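Local coordinates for protein SPD1 nuclease (Streptococcus pyogenes, PDB 2XGR) that probably cleaves DNA as a prophage-encoded extracellular nuclease of the DNA/RNA non-specific endonuclease family, within the His-Me finger clan, at residues T74-Q79 and H121-Q126; W115-G120 and L137-A142; N165-W170 and L211-N216; L199-I204 and T228-E233. All coordinates share one frame; numbering follows the deposited sequence. Where two conformers were deposited one is given.

Contacts 1, 3 and 4 are buried and all reach the large antiparallel sheet, while contact 2 lies nearer the surface, its centre about 25 Å from that of contact 3. Contact 4 is the sheet's own backbone ladder between two strands. Contact 3 packs a helix on that sheet through apolar side chains and a tryptophan face, and the two meet where Leu211 N probably bonds Gly203 O. Contact 1 is small and mostly apolar, pressing the loop after strand 119-121 against strand 76-80. Contact 2, a two-strand ladder with bridging waters, holds the same short strand and touches contact 1 through Leu122 and Val138.

Contact 1. Residues T74-Q79 and H121-Q126; sequences TFSHIQ and HLVGYQ
Ser76 and Val123 meet at the tight spot of this contact, where Val123 CG2 comes within 3.3 Å of Ser76 OG. The same methyl also leans on the backbone of the strand, 3.6 Å from Ser76 O. The serine hydroxyl stands anti to its own backbone N (chi1 177°), a rotation that sets OG beside the valine. Its polar need is met from outside the pair: OG is hydrogen-bonded to Asn136 OD1, and that same oxygen also takes Val123 N. One amide oxygen therefore ties the serine side chain to the backbone of the residue it packs against. Next to it along the chain, Leu122 CB packs 3.8 Å from Ser76 CB.

Away from this spot the fit is looser. Val123 CG1, carried anti to the backbone N (chi1 168°), meets Ile78 CG2 with a single methyl contact of 4.0 Å, the two side chains lying obliquely to one another. Phe127 and Cys128 of the following helix also touch Ile78. At the other end Leu122 CD1 lies 3.9 Å from Phe75 C, a backbone atom; the Phe75 CB points away, and its ring makes a cation-pi contact with Lys182. Phe75 is partly exposed, as is the start of the helix, where Gly124 holds the N-cap position.

Strand 76-80 pairs with strands 61-64 and 178-186 of the large sheet. The loop packed on it follows strand 119-121, which with strand 137-139 and helix 142-146 is consistent with the beta-beta-alpha finger of the His-Me finger clan.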
# COMPACT_ATOMS: atom_id res chain seq x y z
N THR A 74 -9.90 2.59 8.10
CA THR A 74 -9.47 1.35 8.75
C THR A 74 -8.69 0.38 7.87
O THR A 74 -7.84 -0.36 8.40
CB THR A 74 -10.65 0.60 9.42
OG1 THR A 74 -11.68 0.34 8.47
CG2 THR A 74 -11.23 1.54 10.53
N PHE A 75 -9.01 0.31 6.57
CA PHE A 75 -8.07 -0.39 5.63
C PHE A 75 -8.50 -0.11 4.21
O PHE A 75 -9.67 0.19 3.98
CB PHE A 75 -8.05 -1.94 5.84
CG PHE A 75 -9.37 -2.63 5.52
CD1 PHE A 75 -9.65 -3.14 4.21
CD2 PHE A 75 -10.30 -2.87 6.55
CE1 PHE A 75 -10.92 -3.78 3.94
CE2 PHE A 75 -11.48 -3.57 6.29
CZ PHE A 75 -11.80 -4.01 5.00
N SER A 76 -7.63 -0.42 3.25
CA SER A 76 -8.07 -0.40 1.85
C SER A 76 -7.39 -1.64 1.19
O SER A 76 -6.20 -1.93 1.44
CB SER A 76 -7.53 0.88 1.22
OG SER A 76 -7.91 0.87 -0.16
N HIS A 77 -8.16 -2.45 0.45
CA HIS A 77 -7.71 -3.77 0.00
C HIS A 77 -8.09 -3.94 -1.46
O HIS A 77 -9.28 -3.78 -1.83
CB HIS A 77 -8.38 -4.85 0.84
CG HIS A 77 -7.65 -6.18 0.88
ND1 HIS A 77 -6.78 -6.64 -0.08
CD2 HIS A 77 -7.80 -7.19 1.78
CE1 HIS A 77 -6.33 -7.86 0.28
NE2 HIS A 77 -6.98 -8.22 1.39
N ILE A 78 -7.10 -4.14 -2.33
CA ILE A 78 -7.40 -4.26 -3.77
C ILE A 78 -6.91 -5.60 -4.30
O ILE A 78 -5.93 -6.19 -3.79
CB ILE A 78 -6.77 -3.04 -4.51
CG1 ILE A 78 -7.34 -2.87 -5.95
CG2 ILE A 78 -5.20 -3.10 -4.52
CD1 ILE A 78 -6.94 -1.46 -6.56
N GLN A 79 -7.56 -6.07 -5.36
CA GLN A 79 -7.00 -7.21 -6.08
C GLN A 79 -7.17 -6.87 -7.56
O GLN A 79 -8.29 -6.57 -8.01
CB GLN A 79 -7.70 -8.50 -5.62
CG GLN A 79 -6.96 -9.74 -6.16
CD GLN A 79 -7.58 -11.01 -5.71
OE1 GLN A 79 -8.20 -11.72 -6.52
NE2 GLN A 79 -7.45 -11.32 -4.40
N HIS A 121 -2.96 8.63 0.39
CA HIS A 121 -3.76 7.48 0.10
C HIS A 121 -3.26 6.25 0.90
O HIS A 121 -2.07 6.15 1.21
CB HIS A 121 -3.55 7.07 -1.38
CG HIS A 121 -4.40 7.88 -2.34
ND1 HIS A 121 -4.32 9.25 -2.40
CD2 HIS A 121 -5.30 7.51 -3.28
CE1 HIS A 121 -5.18 9.70 -3.31
NE2 HIS A 121 -5.75 8.66 -3.88
N LEU A 122 -4.19 5.33 1.19
CA LEU A 122 -3.79 4.00 1.68
C LEU A 122 -3.33 3.16 0.45
O LEU A 122 -2.14 2.98 0.27
CB LEU A 122 -4.93 3.31 2.44
CG LEU A 122 -5.31 4.07 3.77
CD1 LEU A 122 -6.56 3.32 4.43
CD2 LEU A 122 -4.14 3.98 4.79
N VAL A 123 -4.26 2.76 -0.40
CA VAL A 123 -3.88 2.15 -1.69
C VAL A 123 -3.61 3.30 -2.70
O VAL A 123 -4.47 4.16 -2.88
CB VAL A 123 -4.96 1.20 -2.19
CG1 VAL A 123 -4.68 0.80 -3.68
CG2 VAL A 123 -4.95 -0.11 -1.37
N GLY A 124 -2.39 3.40 -3.26
CA GLY A 124 -2.09 4.54 -4.15
C GLY A 124 -3.06 4.67 -5.32
O GLY A 124 -3.63 3.68 -5.87
N TYR A 125 -3.10 5.91 -5.80
CA TYR A 125 -4.09 6.26 -6.83
C TYR A 125 -4.07 5.40 -8.08
O TYR A 125 -5.14 5.00 -8.56
CB TYR A 125 -3.83 7.75 -7.25
CG TYR A 125 -4.83 8.21 -8.25
CD1 TYR A 125 -6.16 8.46 -7.89
CD2 TYR A 125 -4.49 8.25 -9.58
CE1 TYR A 125 -7.10 8.91 -8.83
CE2 TYR A 125 -5.43 8.73 -10.54
CZ TYR A 125 -6.73 8.97 -10.16
OH TYR A 125 -7.66 9.39 -11.10
N GLN A 126 -2.89 5.14 -8.66
CA GLN A 126 -2.91 4.48 -9.97
C GLN A 126 -3.35 3.03 -9.85
O GLN A 126 -3.68 2.38 -10.84
CB GLN A 126 -1.55 4.56 -10.66
CG GLN A 126 -1.14 5.98 -11.03
CD GLN A 126 -0.11 6.01 -12.13
OE1 GLN A 126 -0.07 6.96 -12.96
NE2 GLN A 126 0.77 5.06 -12.13

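Contact 2. Residues W115-G120 and L137-A142; sequences WVMNRG and LVAMTA
Asn118 O receives Met140 N at 3.0 Å, at one end of a short antiparallel ladder. Next along, Arg119 and Ala139 form a non-hydrogen-bonded pair, and Gly120 and Val138 a hydrogen-bonded one: Gly120 N reaches Val138 O at 2.8 Å, and Val138 N returns to Gly120 O at 3.0 Å. A water adds a further link, accepting from Asn118 N and donating to Met140 O.

Leu137 CD1 sits over the centre of one face of the Arg119 guanidinium, 3.6 Å from CZ, the side chains crossing at about a right angle. At the guanidinium edge a second water accepts from NH1 and donates to Leu137 O. Arg119 NH2 also has a long, weak ion pair with Asp132. Met117 bends toward segment 137-142, chi3 79° bringing CE to 3.5 Å from Met140 C. Met140, CG anti to its backbone N, lies against Gly120, with SD 4.0 Å from the glycine CA.

Asn118-Arg119-Gly120-His121 resembles the Asp-Arg-Gly-His motif of this nuclease family, and the strand pair followed by helix 142-146 is consistent with the clan's beta-beta-alpha finger. Thr141 caps that helix through OG1 to Leu144 N, while OG1 also bonds Ser235 O. Leu241 of strand 240-242 touches both Met117 and Thr141.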
# COMPACT_ATOMS: atom_id res chain seq x y z
N TRP A 115 1.97 23.26 11.06
CA TRP A 115 0.82 23.18 10.16
C TRP A 115 -0.07 21.93 10.40
O TRP A 115 0.28 21.04 11.17
CB TRP A 115 1.32 23.19 8.70
CG TRP A 115 2.26 22.06 8.41
CD1 TRP A 115 1.95 20.86 7.80
CD2 TRP A 115 3.64 21.97 8.79
NE1 TRP A 115 3.07 20.05 7.76
CE2 TRP A 115 4.13 20.71 8.34
CE3 TRP A 115 4.54 22.85 9.43
CZ2 TRP A 115 5.46 20.31 8.52
CZ3 TRP A 115 5.86 22.44 9.62
CH2 TRP A 115 6.31 21.19 9.16
N VAL A 116 -1.20 21.90 9.70
CA VAL A 116 -2.11 20.77 9.67
C VAL A 116 -1.59 19.72 8.67
O VAL A 116 -1.25 20.05 7.52
CB VAL A 116 -3.51 21.21 9.20
CG1 VAL A 116 -4.45 20.02 9.15
CG2 VAL A 116 -4.07 22.35 10.11
N MET A 117 -1.47 18.46 9.11
CA MET A 117 -0.94 17.42 8.21
C MET A 117 -1.87 17.20 7.02
O MET A 117 -3.09 17.39 7.12
CB MET A 117 -0.79 16.13 9.00
CG MET A 117 0.40 16.11 9.97
SD MET A 117 0.31 14.48 10.78
CE MET A 117 1.04 13.41 9.48
N ASN A 118 -1.29 16.80 5.88
CA ASN A 118 -2.07 16.56 4.68
C ASN A 118 -2.43 15.08 4.76
O ASN A 118 -1.80 14.37 5.54
CB ASN A 118 -1.16 16.76 3.45
CG ASN A 118 -0.79 18.23 3.22
OD1 ASN A 118 0.39 18.61 3.29
ND2 ASN A 118 -1.80 19.06 3.07
N ARG A 119 -3.35 14.65 3.91
CA ARG A 119 -3.79 13.24 3.86
C ARG A 119 -3.25 12.51 2.61
O ARG A 119 -3.21 13.06 1.51
CB ARG A 119 -5.31 13.20 3.87
CG ARG A 119 -5.93 13.54 5.27
CD ARG A 119 -7.41 13.20 5.29
NE ARG A 119 -8.16 13.93 4.27
CZ ARG A 119 -9.39 13.61 3.85
NH1 ARG A 119 -10.05 12.56 4.34
NH2 ARG A 119 -9.98 14.38 2.93
N GLY A 120 -2.77 11.30 2.83
CA GLY A 120 -2.23 10.49 1.74
C GLY A 120 -3.07 9.23 1.57
O GLY A 120 -3.87 8.79 2.48
N LEU A 137 -7.98 7.36 2.87
CA LEU A 137 -7.08 8.46 3.18
C LEU A 137 -6.75 8.46 4.68
O LEU A 137 -7.67 8.25 5.49
CB LEU A 137 -7.74 9.82 2.85
CG LEU A 137 -7.94 10.11 1.35
CD1 LEU A 137 -8.85 11.33 1.12
CD2 LEU A 137 -6.56 10.31 0.68
N VAL A 138 -5.51 8.76 5.03
CA VAL A 138 -5.07 9.06 6.41
C VAL A 138 -4.09 10.23 6.40
O VAL A 138 -3.35 10.47 5.42
CB VAL A 138 -4.41 7.83 7.08
CG1 VAL A 138 -5.41 6.66 7.16
CG2 VAL A 138 -3.15 7.40 6.31
N ALA A 139 -4.01 10.94 7.54
CA ALA A 139 -3.00 11.94 7.72
C ALA A 139 -1.64 11.28 7.58
O ALA A 139 -1.36 10.30 8.27
CB ALA A 139 -3.13 12.50 9.14
N MET A 140 -0.76 11.82 6.74
CA MET A 140 0.46 11.14 6.41
C MET A 140 1.57 12.19 6.21
O MET A 140 1.31 13.24 5.59
CB MET A 140 0.22 10.38 5.06
CG MET A 140 1.30 9.44 4.78
SD MET A 140 0.89 8.51 3.26
CE MET A 140 -0.38 7.37 3.81
N THR A 141 2.77 11.89 6.69
CA THR A 141 3.94 12.69 6.33
C THR A 141 4.29 12.57 4.85
O THR A 141 4.01 11.56 4.22
CB THR A 141 5.19 12.38 7.15
OG1 THR A 141 5.68 11.07 6.86
CG2 THR A 141 4.90 12.54 8.71
N ALA A 142 4.87 13.64 4.31
CA ALA A 142 5.38 13.58 2.91
C ALA A 142 6.47 12.54 2.78
O ALA A 142 6.49 11.79 1.81
CB ALA A 142 5.95 15.03 2.53
O HOH W 1 1.44 15.91 5.59
O HOH W 2 -10.25 10.04 5.95

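Contact 3. Residues N165-W170 and L211-N216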
# COMPACT_ATOMS: atom_id res chain seq x y z
N ASN A 165 5.56 1.62 -6.66
CA ASN A 165 6.14 1.65 -7.99
C ASN A 165 6.71 0.29 -8.39
O ASN A 165 6.65 -0.14 -9.56
CB ASN A 165 7.26 2.73 -8.11
CG ASN A 165 6.70 4.15 -8.41
OD1 ASN A 165 7.48 5.15 -8.64
ND2 ASN A 165 5.40 4.27 -8.40
N ARG A 166 7.30 -0.40 -7.43
CA ARG A 166 7.87 -1.70 -7.78
C ARG A 166 6.78 -2.72 -8.00
O ARG A 166 6.92 -3.57 -8.90
CB ARG A 166 8.85 -2.12 -6.70
CG ARG A 166 10.16 -1.31 -6.78
CD ARG A 166 11.06 -1.53 -5.59
NE ARG A 166 12.37 -0.83 -5.84
CZ ARG A 166 12.52 0.50 -5.85
NH1 ARG A 166 11.54 1.36 -5.58
NH2 ARG A 166 13.71 1.03 -6.11
N LEU A 167 5.71 -2.68 -7.18
CA LEU A 167 4.55 -3.55 -7.40
C LEU A 167 3.91 -3.29 -8.79
O LEU A 167 3.51 -4.24 -9.51
CB LEU A 167 3.53 -3.33 -6.28
CG LEU A 167 3.97 -3.93 -4.92
CD1 LEU A 167 2.96 -3.38 -3.89
CD2 LEU A 167 3.96 -5.49 -5.08
N ASP A 168 3.88 -2.01 -9.17
CA ASP A 168 3.34 -1.59 -10.50
C ASP A 168 4.22 -2.19 -11.61
O ASP A 168 3.71 -2.77 -12.57
CB ASP A 168 3.35 -0.06 -10.55
CG ASP A 168 2.95 0.48 -11.89
OD1 ASP A 168 1.90 0.09 -12.36
OD2 ASP A 168 3.65 1.37 -12.40
N SER A 169 5.52 -2.17 -11.40
CA SER A 169 6.44 -2.78 -12.39
C SER A 169 6.26 -4.27 -12.53
O SER A 169 6.18 -4.78 -13.64
CB SER A 169 7.89 -2.50 -12.03
OG SER A 169 8.71 -3.15 -13.00
N TRP A 170 6.02 -4.94 -11.42
CA TRP A 170 5.75 -6.35 -11.40
C TRP A 170 4.46 -6.63 -12.14
O TRP A 170 4.38 -7.60 -12.94
CB TRP A 170 5.67 -6.86 -9.93
CG TRP A 170 5.47 -8.37 -9.87
CD1 TRP A 170 6.43 -9.36 -10.00
CD2 TRP A 170 4.23 -9.02 -9.80
NE1 TRP A 170 5.83 -10.60 -9.95
CE2 TRP A 170 4.48 -10.41 -9.82
CE3 TRP A 170 2.91 -8.56 -9.67
CZ2 TRP A 170 3.45 -11.34 -9.66
CZ3 TRP A 170 1.90 -9.45 -9.53
CH2 TRP A 170 2.16 -10.84 -9.58
N LEU A 211 1.98 -16.12 -5.34
CA LEU A 211 3.31 -15.83 -5.77
C LEU A 211 3.95 -14.85 -4.77
O LEU A 211 3.43 -13.76 -4.60
CB LEU A 211 3.28 -15.16 -7.15
CG LEU A 211 2.38 -15.87 -8.19
CD1 LEU A 211 2.28 -15.10 -9.53
CD2 LEU A 211 2.87 -17.32 -8.47
N THR A 212 5.04 -15.23 -4.13
CA THR A 212 5.66 -14.31 -3.17
C THR A 212 6.44 -13.29 -3.94
O THR A 212 7.29 -13.64 -4.72
CB THR A 212 6.59 -15.02 -2.15
OG1 THR A 212 5.83 -15.95 -1.48
CG2 THR A 212 7.01 -14.02 -1.08
N ILE A 213 6.12 -12.00 -3.72
CA ILE A 213 6.75 -10.94 -4.51
C ILE A 213 7.87 -10.29 -3.68
O ILE A 213 7.67 -9.96 -2.52
CB ILE A 213 5.69 -9.85 -4.82
CG1 ILE A 213 4.67 -10.38 -5.84
CG2 ILE A 213 6.45 -8.60 -5.48
CD1 ILE A 213 3.33 -9.56 -6.02
N ARG A 214 9.06 -10.13 -4.28
CA ARG A 214 10.19 -9.51 -3.58
C ARG A 214 10.52 -8.18 -4.20
O ARG A 214 10.68 -8.08 -5.40
CB ARG A 214 11.46 -10.43 -3.68
CG ARG A 214 11.12 -11.91 -3.31
CD ARG A 214 11.63 -12.45 -1.98
NE ARG A 214 11.42 -13.91 -2.00
CZ ARG A 214 10.69 -14.60 -1.12
NH1 ARG A 214 10.19 -14.00 -0.05
NH2 ARG A 214 10.49 -15.92 -1.29
N LEU A 215 10.42 -7.15 -3.38
CA LEU A 215 10.71 -5.80 -3.82
C LEU A 215 12.08 -5.28 -3.40
O LEU A 215 12.41 -4.12 -3.71
CB LEU A 215 9.62 -4.85 -3.31
CG LEU A 215 8.19 -5.31 -3.67
CD1 LEU A 215 7.18 -4.20 -3.20
CD2 LEU A 215 8.08 -5.54 -5.16
N ASN A 216 12.92 -6.18 -2.87
CA ASN A 216 14.32 -5.87 -2.51
C ASN A 216 14.53 -4.88 -1.37
O ASN A 216 15.50 -4.13 -1.33
CB ASN A 216 15.17 -5.51 -3.76
CG ASN A 216 16.61 -5.89 -3.55
OD1 ASN A 216 16.86 -7.03 -3.15
ND2 ASN A 216 17.57 -4.96 -3.87
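Arg166 NH1 is gripped by two carbonyl oxygens, those of Asp154 and of Tyr162 in its own helix, and the side chain behind it runs past Leu215, with CD 3.5 Å from Leu215 O. The extended chain from CG to NE carries CD past the carbonyl of Leu215, the residue just after the strand, while the charged tip also makes a cation-pi contact with Tyr162. Nearer the helix, Arg166 CB packs on Leu215 CD2 at 3.8 Å. The other methyl of that leucine, CD1, meets Leu167 CG at 3.7 Å, the two leucines crossing at about a right angle. Leu167 CD2 in turn touches Ile213 CG2 at 4.0 Å.

Trp170 carries the other half of the contact. Its CG stands anti to the backbone N (chi1 -176°), and the indole extends from the helix toward the strand. Ile213 CD1 lies over one face in a CH-pi contact, 3.7 Å from the centroid of the six-membered ring and only 6° off its normal. Leu211 CD1 approaches in the ring plane instead, 3.9 Å from CZ2. One aliphatic group thus bears on the face and another on the edge. Other aromatics complete the setting: His174 stacks on the indole, and His40 meets it with planes about perpendicular.

The axes of segments 165-170 and 211-214 come within 10.0 Å, their N-to-C directions 131° apart. Strand 209-214 lies between strands 39-46 and 196-204, and Tyr201 of the latter touches Leu167 and Leu215, joining the next strand to the same layer beneath helix 160-173.

Contact 4. Residues L199-I204 and T228-E233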
# COMPACT_ATOMS: atom_id res chain seq x y z
N LEU A 199 1.76 -2.43 4.76
CA LEU A 199 1.52 -2.80 3.41
C LEU A 199 1.61 -4.31 3.32
O LEU A 199 2.63 -4.87 3.69
CB LEU A 199 2.67 -2.23 2.50
CG LEU A 199 2.63 -0.70 2.26
CD1 LEU A 199 3.03 0.09 3.55
CD2 LEU A 199 3.60 -0.35 1.12
N GLN A 200 0.62 -4.96 2.71
CA GLN A 200 0.58 -6.44 2.64
C GLN A 200 0.35 -6.84 1.18
O GLN A 200 -0.61 -6.37 0.55
CB GLN A 200 -0.63 -6.98 3.46
CG GLN A 200 -0.72 -8.49 3.43
CD GLN A 200 -2.03 -8.92 4.00
OE1 GLN A 200 -2.20 -8.93 5.22
NE2 GLN A 200 -3.04 -9.11 3.11
N TYR A 201 1.23 -7.64 0.61
CA TYR A 201 1.06 -7.94 -0.80
C TYR A 201 1.49 -9.35 -1.16
O TYR A 201 2.40 -9.94 -0.54
CB TYR A 201 1.83 -6.91 -1.71
CG TYR A 201 3.26 -6.66 -1.27
CD1 TYR A 201 4.30 -7.49 -1.70
CD2 TYR A 201 3.57 -5.58 -0.42
CE1 TYR A 201 5.66 -7.20 -1.33
CE2 TYR A 201 4.94 -5.34 -0.05
CZ TYR A 201 5.95 -6.12 -0.56
OH TYR A 201 7.25 -5.84 -0.16
N VAL A 202 0.81 -9.88 -2.17
CA VAL A 202 1.19 -11.21 -2.72
C VAL A 202 0.63 -11.23 -4.12
O VAL A 202 -0.34 -10.48 -4.42
CB VAL A 202 0.63 -12.32 -1.88
CG1 VAL A 202 -0.94 -12.33 -1.97
CG2 VAL A 202 1.21 -13.76 -2.32
N GLY A 203 1.22 -12.05 -5.00
CA GLY A 203 0.70 -12.16 -6.39
C GLY A 203 -0.18 -13.43 -6.47
O GLY A 203 -0.12 -14.31 -5.58
N ILE A 204 -1.07 -13.46 -7.46
CA ILE A 204 -1.89 -14.66 -7.69
C ILE A 204 -1.84 -14.98 -9.20
O ILE A 204 -2.01 -14.10 -10.04
CB ILE A 204 -3.35 -14.42 -7.29
CG1 ILE A 204 -3.44 -14.00 -5.81
CG2 ILE A 204 -4.16 -15.80 -7.37
CD1 ILE A 204 -4.91 -13.67 -5.33
N THR A 228 3.61 -11.10 1.96
CA THR A 228 4.64 -10.18 2.49
C THR A 228 4.00 -8.98 3.15
O THR A 228 2.99 -8.51 2.66
CB THR A 228 5.52 -9.67 1.36
OG1 THR A 228 6.19 -10.78 0.76
CG2 THR A 228 6.66 -8.74 1.85
N THR A 229 4.52 -8.62 4.32
CA THR A 229 4.04 -7.42 5.01
C THR A 229 5.24 -6.52 5.28
O THR A 229 6.27 -6.99 5.73
CB THR A 229 3.38 -7.81 6.33
OG1 THR A 229 2.32 -8.75 6.08
CG2 THR A 229 2.76 -6.56 7.10
N VAL A 230 5.04 -5.22 5.05
CA VAL A 230 6.06 -4.19 5.31
C VAL A 230 5.40 -3.20 6.27
O VAL A 230 4.25 -2.77 6.02
CB VAL A 230 6.41 -3.47 3.94
CG1 VAL A 230 7.21 -2.23 4.29
CG2 VAL A 230 7.25 -4.43 3.11
N ILE A 231 6.06 -2.86 7.39
CA ILE A 231 5.47 -1.88 8.33
C ILE A 231 6.30 -0.60 8.24
O ILE A 231 7.52 -0.61 8.47
CB ILE A 231 5.47 -2.41 9.83
CG1 ILE A 231 4.62 -3.67 9.92
CG2 ILE A 231 4.99 -1.28 10.82
CD1 ILE A 231 4.73 -4.42 11.27
N LEU A 232 5.66 0.48 7.82
CA LEU A 232 6.35 1.76 7.71
C LEU A 232 5.91 2.71 8.78
O LEU A 232 4.72 2.74 9.15
CB LEU A 232 6.06 2.40 6.32
CG LEU A 232 6.52 1.56 5.14
CD1 LEU A 232 6.20 2.30 3.78
CD2 LEU A 232 8.01 1.33 5.23
N GLU A 233 6.85 3.51 9.26
CA GLU A 233 6.53 4.51 10.28
C GLU A 233 5.95 5.76 9.65
O GLU A 233 6.48 6.27 8.63
CB GLU A 233 7.83 4.89 11.10
CG GLU A 233 8.48 3.74 11.83
CD GLU A 233 7.64 3.13 12.96
OE1 GLU A 233 6.92 3.86 13.68
OE2 GLU A 233 7.67 1.87 13.08
O HOH W 3 -0.09 -8.88 6.95
O HOH W 4 4.40 -11.76 -1.22
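Two neighbouring strands of the large antiparallel sheet are zipped together here, with Leu199-Val230 and Tyr201-Thr228 as hydrogen-bonded pairs and Gln200-Thr229 as the non-hydrogen-bonded pair between them. Leu199 N and Val230 O bond at 2.8 Å, and Tyr201 N and Thr228 O also at 2.8 Å; the return bonds from Val230 N and Thr228 N close both rings.

On the face carrying Leu199, Tyr201, Thr228 and Val230, mainly carbon atoms meet. The chi1 of Tyr201 (48°) brings CG to the Thr228 side, and Thr228 CB lies over one ring face in a CH-pi contact, 4.1 Å from the centroid and 27° off the normal. Val230 CG2 comes to 3.6 Å from Tyr201 OH, which is itself hydrogen-bonded to Glu220. Leu199 CD1 meets Leu232 CD1 at 3.9 Å.

Between Gln200 and Thr229 a water joins Gln200 OE1, at 2.7 Å, to Thr229 OG1, while Gln200 NE2 bonds Lys52 O. At the Tyr201-Thr228 pair another water accepts a hydrogen bond from Thr228 OG1 and donates one to Tyr201 O.

Helix 160-173 lies against the Leu199-Val230 face, with Met160 touching Leu199 and Leu232, and Tyr163 touching Leu199 and Val230. Strand 178-186 pairs with 196-204, while 221-222 pairs with 228-233.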